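Local coordinates for protein monomethylamine methyltransferase mtmB1 (Methanosarcina barkeri, PDB 1NTH) that catalyses the transfer of the methyl group from monomethylamine to the corrinoid cofactor of its partner protein MtmC, a step of methanogenesis from methylamine, at residues 104-109 against 195-200; 146-152 against 378-384. All coordinates share one frame; numbering follows the deposited sequence.

Contact 1 (104-109 against 195-200); sequences LGTGRD and GRPGMG
Asp-109 reaches across to the turn 196-199 and lays its carboxylate against the backbone of Arg-196, Pro-197 and Gly-198. OD1 accepts the N-H of Gly-198 at 2.8 Å, on its anti side and 21° out of the carboxylate plane, while CD of Pro-197 sits 3.4 Å from the same OD1. With CG beside its own backbone N (chi1 -47°), the short side chain lies over this type I turn. The packing is tight where glycine meets glycine. Thr-106 N donates to Gly-198 O at 2.8 Å, in the carbonyl plane and on a lone pair, and CA of Gly-105 closes to 3.1 Å from that same oxygen. A side chain on Gly-105, Gly-198 or Gly-200 would run into the facing backbone, which is consistent with glycine at all three positions. The other flank is wet. OD2 of Asp-109 and NE of Arg-196 stay 4.5 Å apart, beyond a salt bridge, and a water spans the gap; further waters join Asp-109 O to Arg-196 NH2 and to Gly-200 N. The guanidinium, with SD of Met-199 over one face, spends NH2 on Val-153 O as well. Were Asp-109 an alanine, the N-H of Gly-198 would probably lose its acceptor, and Ser-253 of the second subunit its partner on OD1. The contact thus joins two irregular loops at a subunit interface through one backbone bond and one carboxylate-to-backbone bond, with the charge of Asp-109 probably eased by N-H, hydroxyl and water rather than by a direct salt bridge.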
ATOM      1  N   LEU A 104      -5.317   0.843 -18.241  1.00 14.65           N
ATOM      2  CA  LEU A 104      -6.184  -0.191 -17.684  1.00 14.41           C
ATOM      3  C   LEU A 104      -5.282  -1.317 -17.197  1.00 13.41           C
ATOM      4  O   LEU A 104      -4.279  -1.634 -17.838  1.00 15.20           O
ATOM      5  CB  LEU A 104      -7.151  -0.732 -18.743  1.00 14.61           C
ATOM      6  CG  LEU A 104      -8.221   0.243 -19.237  1.00 14.63           C
ATOM      7  CD1 LEU A 104      -9.020  -0.402 -20.361  1.00 14.78           C
ATOM      8  CD2 LEU A 104      -9.140   0.623 -18.071  1.00 15.77           C
ATOM      9  N   GLY A 105      -5.631  -1.912 -16.063  1.00 13.77           N
ATOM     10  CA  GLY A 105      -4.821  -2.991 -15.529  1.00 13.30           C
ATOM     11  C   GLY A 105      -3.636  -2.463 -14.745  1.00 14.71           C
ATOM     12  O   GLY A 105      -3.471  -1.251 -14.586  1.00 14.74           O
ATOM     13  N   THR A 106      -2.795  -3.375 -14.272  1.00 14.43           N
ATOM     14  CA  THR A 106      -1.639  -2.996 -13.473  1.00 14.35           C
ATOM     15  C   THR A 106      -0.445  -3.901 -13.764  1.00 14.70           C
ATOM     16  O   THR A 106      -0.578  -4.929 -14.432  1.00 14.36           O
ATOM     17  CB  THR A 106      -1.954  -3.100 -11.963  0.50 14.87           C
ATOM     18  OG1 THR A 106      -2.327  -4.448 -11.648  0.50 15.86           O
ATOM     19  CG2 THR A 106      -3.093  -2.167 -11.581  0.50 13.10           C
ATOM     20  N   GLY A 107       0.720  -3.513 -13.258  1.00 14.23           N
ATOM     21  CA  GLY A 107       1.916  -4.310 -13.463  1.00 14.56           C
ATOM     22  C   GLY A 107       2.272  -4.518 -14.920  1.00 14.13           C
ATOM     23  O   GLY A 107       2.020  -3.662 -15.767  1.00 13.73           O
ATOM     24  N   ARG A 108       2.871  -5.668 -15.215  1.00 13.45           N
ATOM     25  CA  ARG A 108       3.271  -5.993 -16.581  1.00 14.13           C
ATOM     26  C   ARG A 108       2.077  -6.077 -17.533  1.00 14.34           C
ATOM     27  O   ARG A 108       2.207  -5.832 -18.733  1.00 14.43           O
ATOM     28  CB  ARG A 108       4.019  -7.336 -16.587  1.00 14.92           C
ATOM     29  CG  ARG A 108       4.508  -7.810 -17.956  1.00 15.55           C
ATOM     30  CD  ARG A 108       3.482  -8.669 -18.701  1.00 16.52           C
ATOM     31  NE  ARG A 108       3.901  -8.934 -20.078  1.00 16.56           N
ATOM     32  CZ  ARG A 108       4.796  -9.852 -20.442  1.00 17.75           C
ATOM     33  NH1 ARG A 108       5.382 -10.629 -19.538  1.00 15.87           N
ATOM     34  NH2 ARG A 108       5.128  -9.973 -21.722  1.00 17.16           N
ATOM     35  N   ASP A 109       0.913  -6.396 -16.977  1.00 15.08           N
ATOM     36  CA  ASP A 109      -0.303  -6.583 -17.758  1.00 15.49           C
ATOM     37  C   ASP A 109      -1.109  -5.328 -18.088  1.00 15.36           C
ATOM     38  O   ASP A 109      -2.128  -5.399 -18.776  1.00 16.21           O
ATOM     39  CB  ASP A 109      -1.178  -7.606 -17.031  1.00 15.76           C
ATOM     40  CG  ASP A 109      -0.382  -8.830 -16.587  1.00 17.66           C
ATOM     41  OD1 ASP A 109      -0.412  -9.171 -15.383  1.00 17.67           O
ATOM     42  OD2 ASP A 109       0.285  -9.446 -17.447  1.00 17.93           O
ATOM     43  N   GLY A 195      -1.325 -16.423 -15.957  1.00 16.03           N
ATOM     44  CA  GLY A 195      -0.052 -15.719 -15.937  1.00 16.15           C
ATOM     45  C   GLY A 195      -0.141 -14.225 -16.192  1.00 15.93           C
ATOM     46  O   GLY A 195       0.847 -13.594 -16.569  1.00 15.87           O
ATOM     47  N   ARG A 196      -1.320 -13.649 -15.973  1.00 14.68           N
ATOM     48  CA  ARG A 196      -1.521 -12.221 -16.205  1.00 15.13           C
ATOM     49  C   ARG A 196      -2.369 -11.647 -15.068  1.00 15.57           C
ATOM     50  O   ARG A 196      -3.484 -11.170 -15.288  1.00 15.24           O
ATOM     51  CB  ARG A 196      -2.224 -12.036 -17.553  1.00 15.84           C
ATOM     52  CG  ARG A 196      -1.540 -12.799 -18.690  1.00 16.09           C
ATOM     53  CD  ARG A 196      -2.350 -12.750 -19.978  1.00 16.40           C
ATOM     54  NE  ARG A 196      -2.377 -11.409 -20.559  1.00 16.26           N
ATOM     55  CZ  ARG A 196      -3.111 -11.067 -21.613  1.00 16.98           C
ATOM     56  NH1 ARG A 196      -3.887 -11.968 -22.208  1.00 15.66           N
ATOM     57  NH2 ARG A 196      -3.068  -9.825 -22.074  1.00 17.48           N
ATOM     58  N   PRO A 197      -1.833 -11.664 -13.837  1.00 14.48           N
ATOM     59  CA  PRO A 197      -2.513 -11.169 -12.633  1.00 15.19           C
ATOM     60  C   PRO A 197      -3.038  -9.736 -12.692  1.00 14.86           C
ATOM     61  O   PRO A 197      -4.050  -9.414 -12.060  1.00 17.53           O
ATOM     62  CB  PRO A 197      -1.451 -11.315 -11.536  1.00 16.31           C
ATOM     63  CG  PRO A 197      -0.491 -12.332 -12.081  1.00 17.96           C
ATOM     64  CD  PRO A 197      -0.430 -12.011 -13.540  1.00 15.17           C
ATOM     65  N   GLY A 198      -2.351  -8.884 -13.444  1.00 14.77           N
ATOM     66  CA  GLY A 198      -2.734  -7.486 -13.523  1.00 15.65           C
ATOM     67  C   GLY A 198      -3.677  -7.053 -14.627  1.00 14.42           C
ATOM     68  O   GLY A 198      -3.845  -5.852 -14.842  1.00 16.28           O
ATOM     69  N   MET A 199      -4.302  -7.996 -15.325  1.00 14.61           N
ATOM     70  CA  MET A 199      -5.222  -7.611 -16.394  1.00 13.64           C
ATOM     71  C   MET A 199      -6.379  -6.765 -15.881  1.00 13.74           C
ATOM     72  O   MET A 199      -6.960  -7.056 -14.836  1.00 14.84           O
ATOM     73  CB  MET A 199      -5.795  -8.844 -17.099  1.00 15.98           C
ATOM     74  CG  MET A 199      -4.832  -9.524 -18.044  1.00 17.29           C
ATOM     75  SD  MET A 199      -5.656 -10.886 -18.905  1.00 17.83           S
ATOM     76  CE  MET A 199      -6.498 -10.006 -20.228  1.00 17.65           C
ATOM     77  N   GLY A 200      -6.708  -5.715 -16.624  1.00 13.50           N
ATOM     78  CA  GLY A 200      -7.818  -4.869 -16.227  1.00 14.79           C
ATOM     79  C   GLY A 200      -9.118  -5.541 -16.628  1.00 14.69           C
ATOM     80  O   GLY A 200      -9.130  -6.384 -17.522  1.00 16.00           O
TER
HETATM   81  O   HOH W   1       2.331 -11.031 -15.984  1.00 15.78           O
HETATM   82  O   HOH W   2      -4.953  -5.004 -18.861  1.00 17.46           O
HETATM   83  O   HOH W   3      -2.840  -7.160 -20.850  1.00 20.29           O
HETATM   84  O   HOH W   4      -0.201  -9.486 -20.006  1.00 23.43           O

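Contact 2 (146-152 against 378-384); sequences SYALEKE and TTGMEAR
Tyr-147 turns one face of its ring to the first turn of helix 380-393, where CA of Gly-380 stands over that face, 3.7 Å from the ring centroid, a CH-pi contact. CB of Ala-383 meets the ring at its edge, 3.7 Å from CD2, and a water links the phenol OH to OE1 of Glu-382. A CB on Gly-380 would collide with the carbonyl O of Ser-146, and its absence lets the CA come down on the ring face. The neighbouring Ser-146 has OG between the backbone N and the carbonyl carbon (chi1 77°), which lets it accept the N-H of Gly-380 (OG to N 3.1 Å) while it also bonds Val-143 O. Thr-379, the N-cap, and Glu-382 form a capping box: Thr-379 N donates to Glu-382 OE1 and Met-381 N to Thr-379 OG1, closing the helix start on itself. One turn on, Arg-384 grips Glu-150 side-on: NE reaches OE1 at 2.8 Å from above the carboxylate plane, and NH2 meets the syn lone pair of OE2 at 2.9 Å. The two planes are 41° apart, and SD of Met-381 lies over the centre of one guanidinium face. NH1 bonds Phe-3 O and NH2 bonds Arg-4 O, both of the second subunit. A buried arginine suits this place because Glu-150 probably balances its charge while its N-H groups also serve those carbonyls, making the ion pair part of the subunit interface.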
ATOM      1  N   SER A 146     -10.306 -18.657 -20.468  1.00 17.16           N
ATOM      2  CA  SER A 146     -10.196 -18.890 -21.904  1.00 17.77           C
ATOM      3  C   SER A 146      -9.904 -17.603 -22.670  1.00 16.96           C
ATOM      4  O   SER A 146      -9.455 -17.648 -23.814  1.00 18.23           O
ATOM      5  CB  SER A 146     -11.459 -19.568 -22.458  1.00 17.75           C
ATOM      6  OG  SER A 146     -12.539 -18.662 -22.610  1.00 18.37           O
ATOM      7  N   TYR A 147     -10.157 -16.457 -22.042  1.00 15.89           N
ATOM      8  CA  TYR A 147      -9.873 -15.179 -22.680  1.00 14.70           C
ATOM      9  C   TYR A 147      -8.494 -14.691 -22.262  1.00 14.27           C
ATOM     10  O   TYR A 147      -7.721 -14.214 -23.093  1.00 14.86           O
ATOM     11  CB  TYR A 147     -10.915 -14.123 -22.303  1.00 15.28           C
ATOM     12  CG  TYR A 147     -12.306 -14.462 -22.773  1.00 14.61           C
ATOM     13  CD1 TYR A 147     -13.135 -15.282 -22.012  1.00 15.48           C
ATOM     14  CD2 TYR A 147     -12.791 -13.969 -23.985  1.00 15.98           C
ATOM     15  CE1 TYR A 147     -14.418 -15.603 -22.444  1.00 16.38           C
ATOM     16  CE2 TYR A 147     -14.072 -14.286 -24.429  1.00 16.13           C
ATOM     17  CZ  TYR A 147     -14.880 -15.100 -23.652  1.00 17.32           C
ATOM     18  OH  TYR A 147     -16.160 -15.394 -24.061  1.00 17.33           O
ATOM     19  N   ALA A 148      -8.185 -14.827 -20.973  1.00 14.75           N
ATOM     20  CA  ALA A 148      -6.888 -14.387 -20.460  1.00 15.02           C
ATOM     21  C   ALA A 148      -5.747 -15.173 -21.094  1.00 15.47           C
ATOM     22  O   ALA A 148      -4.648 -14.652 -21.251  1.00 15.85           O
ATOM     23  CB  ALA A 148      -6.842 -14.533 -18.942  1.00 14.46           C
ATOM     24  N   LEU A 149      -6.015 -16.423 -21.460  1.00 15.45           N
ATOM     25  CA  LEU A 149      -4.997 -17.267 -22.084  1.00 16.35           C
ATOM     26  C   LEU A 149      -4.696 -16.859 -23.527  1.00 18.20           C
ATOM     27  O   LEU A 149      -3.701 -17.297 -24.103  1.00 20.35           O
ATOM     28  CB  LEU A 149      -5.432 -18.736 -22.040  1.00 16.47           C
ATOM     29  CG  LEU A 149      -5.375 -19.404 -20.662  1.00 15.94           C
ATOM     30  CD1 LEU A 149      -6.082 -20.752 -20.703  1.00 18.82           C
ATOM     31  CD2 LEU A 149      -3.919 -19.563 -20.232  1.00 19.33           C
ATOM     32  N   GLU A 150      -5.557 -16.028 -24.108  1.00 16.08           N
ATOM     33  CA  GLU A 150      -5.363 -15.560 -25.479  1.00 16.89           C
ATOM     34  C   GLU A 150      -4.502 -14.299 -25.488  1.00 16.27           C
ATOM     35  O   GLU A 150      -4.877 -13.288 -24.897  1.00 17.23           O
ATOM     36  CB  GLU A 150      -6.716 -15.236 -26.129  1.00 17.41           C
ATOM     37  CG  GLU A 150      -7.620 -16.432 -26.391  1.00 19.54           C
ATOM     38  CD  GLU A 150      -7.038 -17.392 -27.413  1.00 21.98           C
ATOM     39  OE1 GLU A 150      -6.333 -16.923 -28.333  1.00 22.30           O
ATOM     40  OE2 GLU A 150      -7.299 -18.611 -27.308  1.00 22.51           O
ATOM     41  N   LYS A 151      -3.352 -14.346 -26.156  1.00 16.97           N
ATOM     42  CA  LYS A 151      -2.491 -13.165 -26.221  1.00 15.81           C
ATOM     43  C   LYS A 151      -3.173 -12.010 -26.949  1.00 16.84           C
ATOM     44  O   LYS A 151      -2.792 -10.848 -26.785  1.00 16.99           O
ATOM     45  CB  LYS A 151      -1.164 -13.497 -26.907  1.00 18.00           C
ATOM     46  CG  LYS A 151      -0.192 -14.231 -26.002  1.00 18.79           C
ATOM     47  CD  LYS A 151       1.198 -14.290 -26.605  1.00 20.63           C
ATOM     48  CE  LYS A 151       2.201 -14.822 -25.588  1.00 22.69           C
ATOM     49  NZ  LYS A 151       3.588 -14.802 -26.122  1.00 21.86           N
ATOM     50  N   GLU A 152      -4.178 -12.329 -27.759  1.00 15.97           N
ATOM     51  CA  GLU A 152      -4.928 -11.317 -28.500  1.00 16.54           C
ATOM     52  C   GLU A 152      -5.708 -10.402 -27.558  1.00 17.27           C
ATOM     53  O   GLU A 152      -5.953  -9.238 -27.874  1.00 18.60           O
ATOM     54  CB  GLU A 152      -5.931 -11.982 -29.450  1.00 18.42           C
ATOM     55  CG  GLU A 152      -5.358 -12.536 -30.746  1.00 19.31           C
ATOM     56  CD  GLU A 152      -4.827 -11.454 -31.666  1.00 21.40           C
ATOM     57  OE1 GLU A 152      -5.404 -10.343 -31.691  1.00 22.97           O
ATOM     58  OE2 GLU A 152      -3.839 -11.719 -32.382  1.00 21.84           O
ATOM     59  N   THR A 378     -20.246 -18.580 -24.740  1.00 19.04           N
ATOM     60  CA  THR A 378     -19.251 -17.560 -25.059  1.00 19.21           C
ATOM     61  C   THR A 378     -17.890 -18.167 -24.735  1.00 19.43           C
ATOM     62  O   THR A 378     -17.722 -18.776 -23.678  1.00 20.94           O
ATOM     63  CB  THR A 378     -19.406 -16.275 -24.199  1.00 20.97           C
ATOM     64  OG1 THR A 378     -19.268 -16.607 -22.811  1.00 23.62           O
ATOM     65  CG2 THR A 378     -20.759 -15.623 -24.431  1.00 20.89           C
ATOM     66  N   THR A 379     -16.926 -18.025 -25.640  1.00 18.79           N
ATOM     67  CA  THR A 379     -15.586 -18.555 -25.385  1.00 18.73           C
ATOM     68  C   THR A 379     -14.517 -17.621 -25.939  1.00 17.69           C
ATOM     69  O   THR A 379     -14.793 -16.776 -26.793  1.00 17.08           O
ATOM     70  CB  THR A 379     -15.363 -19.942 -26.028  1.00 19.76           C
ATOM     71  OG1 THR A 379     -14.998 -19.774 -27.402  1.00 19.99           O
ATOM     72  CG2 THR A 379     -16.620 -20.797 -25.931  1.00 20.33           C
ATOM     73  N   GLY A 380     -13.292 -17.796 -25.455  1.00 18.29           N
ATOM     74  CA  GLY A 380     -12.184 -16.969 -25.898  1.00 17.32           C
ATOM     75  C   GLY A 380     -11.881 -17.039 -27.383  1.00 17.39           C
ATOM     76  O   GLY A 380     -11.249 -16.136 -27.923  1.00 17.86           O
ATOM     77  N   MET A 381     -12.318 -18.102 -28.052  1.00 17.07           N
ATOM     78  CA  MET A 381     -12.068 -18.233 -29.487  1.00 18.28           C
ATOM     79  C   MET A 381     -12.685 -17.085 -30.280  1.00 17.44           C
ATOM     80  O   MET A 381     -12.098 -16.618 -31.252  1.00 18.78           O
ATOM     81  CB  MET A 381     -12.611 -19.565 -30.015  1.00 20.31           C
ATOM     82  CG  MET A 381     -11.742 -20.770 -29.686  1.00 21.82           C
ATOM     83  SD  MET A 381     -10.137 -20.749 -30.532  1.00 25.25           S
ATOM     84  CE  MET A 381     -10.538 -21.637 -32.051  1.00 24.78           C
ATOM     85  N   GLU A 382     -13.866 -16.631 -29.872  1.00 17.10           N
ATOM     86  CA  GLU A 382     -14.511 -15.530 -30.577  1.00 17.23           C
ATOM     87  C   GLU A 382     -13.710 -14.240 -30.401  1.00 16.26           C
ATOM     88  O   GLU A 382     -13.616 -13.428 -31.323  1.00 17.63           O
ATOM     89  CB  GLU A 382     -15.949 -15.338 -30.080  1.00 17.92           C
ATOM     90  CG  GLU A 382     -16.850 -16.551 -30.318  1.00 20.54           C
ATOM     91  CD  GLU A 382     -17.085 -17.363 -29.056  1.00 21.67           C
ATOM     92  OE1 GLU A 382     -17.725 -16.834 -28.121  1.00 22.81           O
ATOM     93  OE2 GLU A 382     -16.628 -18.526 -28.997  1.00 24.10           O
ATOM     94  N   ALA A 383     -13.132 -14.057 -29.218  1.00 17.01           N
ATOM     95  CA  ALA A 383     -12.326 -12.872 -28.947  1.00 16.61           C
ATOM     96  C   ALA A 383     -11.020 -12.942 -29.735  1.00 16.70           C
ATOM     97  O   ALA A 383     -10.476 -11.915 -30.144  1.00 16.15           O
ATOM     98  CB  ALA A 383     -12.032 -12.764 -27.449  1.00 17.03           C
ATOM     99  N   ARG A 384     -10.507 -14.152 -29.939  1.00 17.27           N
ATOM    100  CA  ARG A 384      -9.276 -14.308 -30.701  1.00 17.57           C
ATOM    101  C   ARG A 384      -9.510 -13.822 -32.133  1.00 17.85           C
ATOM    102  O   ARG A 384      -8.682 -13.112 -32.700  1.00 17.33           O
ATOM    103  CB  ARG A 384      -8.828 -15.774 -30.732  1.00 17.85           C
ATOM    104  CG  ARG A 384      -7.537 -15.986 -31.515  1.00 19.03           C
ATOM    105  CD  ARG A 384      -7.308 -17.450 -31.859  1.00 19.46           C
ATOM    106  NE  ARG A 384      -7.112 -18.285 -30.679  1.00 19.52           N
ATOM    107  CZ  ARG A 384      -6.866 -19.589 -30.725  1.00 20.77           C
ATOM    108  NH1 ARG A 384      -6.784 -20.206 -31.898  1.00 21.13           N
ATOM    109  NH2 ARG A 384      -6.701 -20.278 -29.604  1.00 19.91           N
TER
HETATM  110  O   HOH W   5     -16.802 -14.511 -26.456  1.00 18.10           O

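In the fold
The centres of contacts 1 and 2 lie about 16 Å apart, on the same side of the chain's centre in this TIM-barrel protein. Their segments alternate along the sequence, in the order 104-109, 146-152, 195-200 and 378-384. Segment 146-152 takes in the end of helix 140-148, and helix 174-193 ends just before 195-200; helix 380-393 begins within the last segment. The two contacts also touch: NH1 of Arg-196 probably bonds Ala-148 O at 2.9 Å, and SD of Met-199 packs on CB of Ala-148 at 3.8 Å. Residues far apart in sequence are thereby brought into one connected patch, and both contacts reach the second subunit, linking the fold to the assembly.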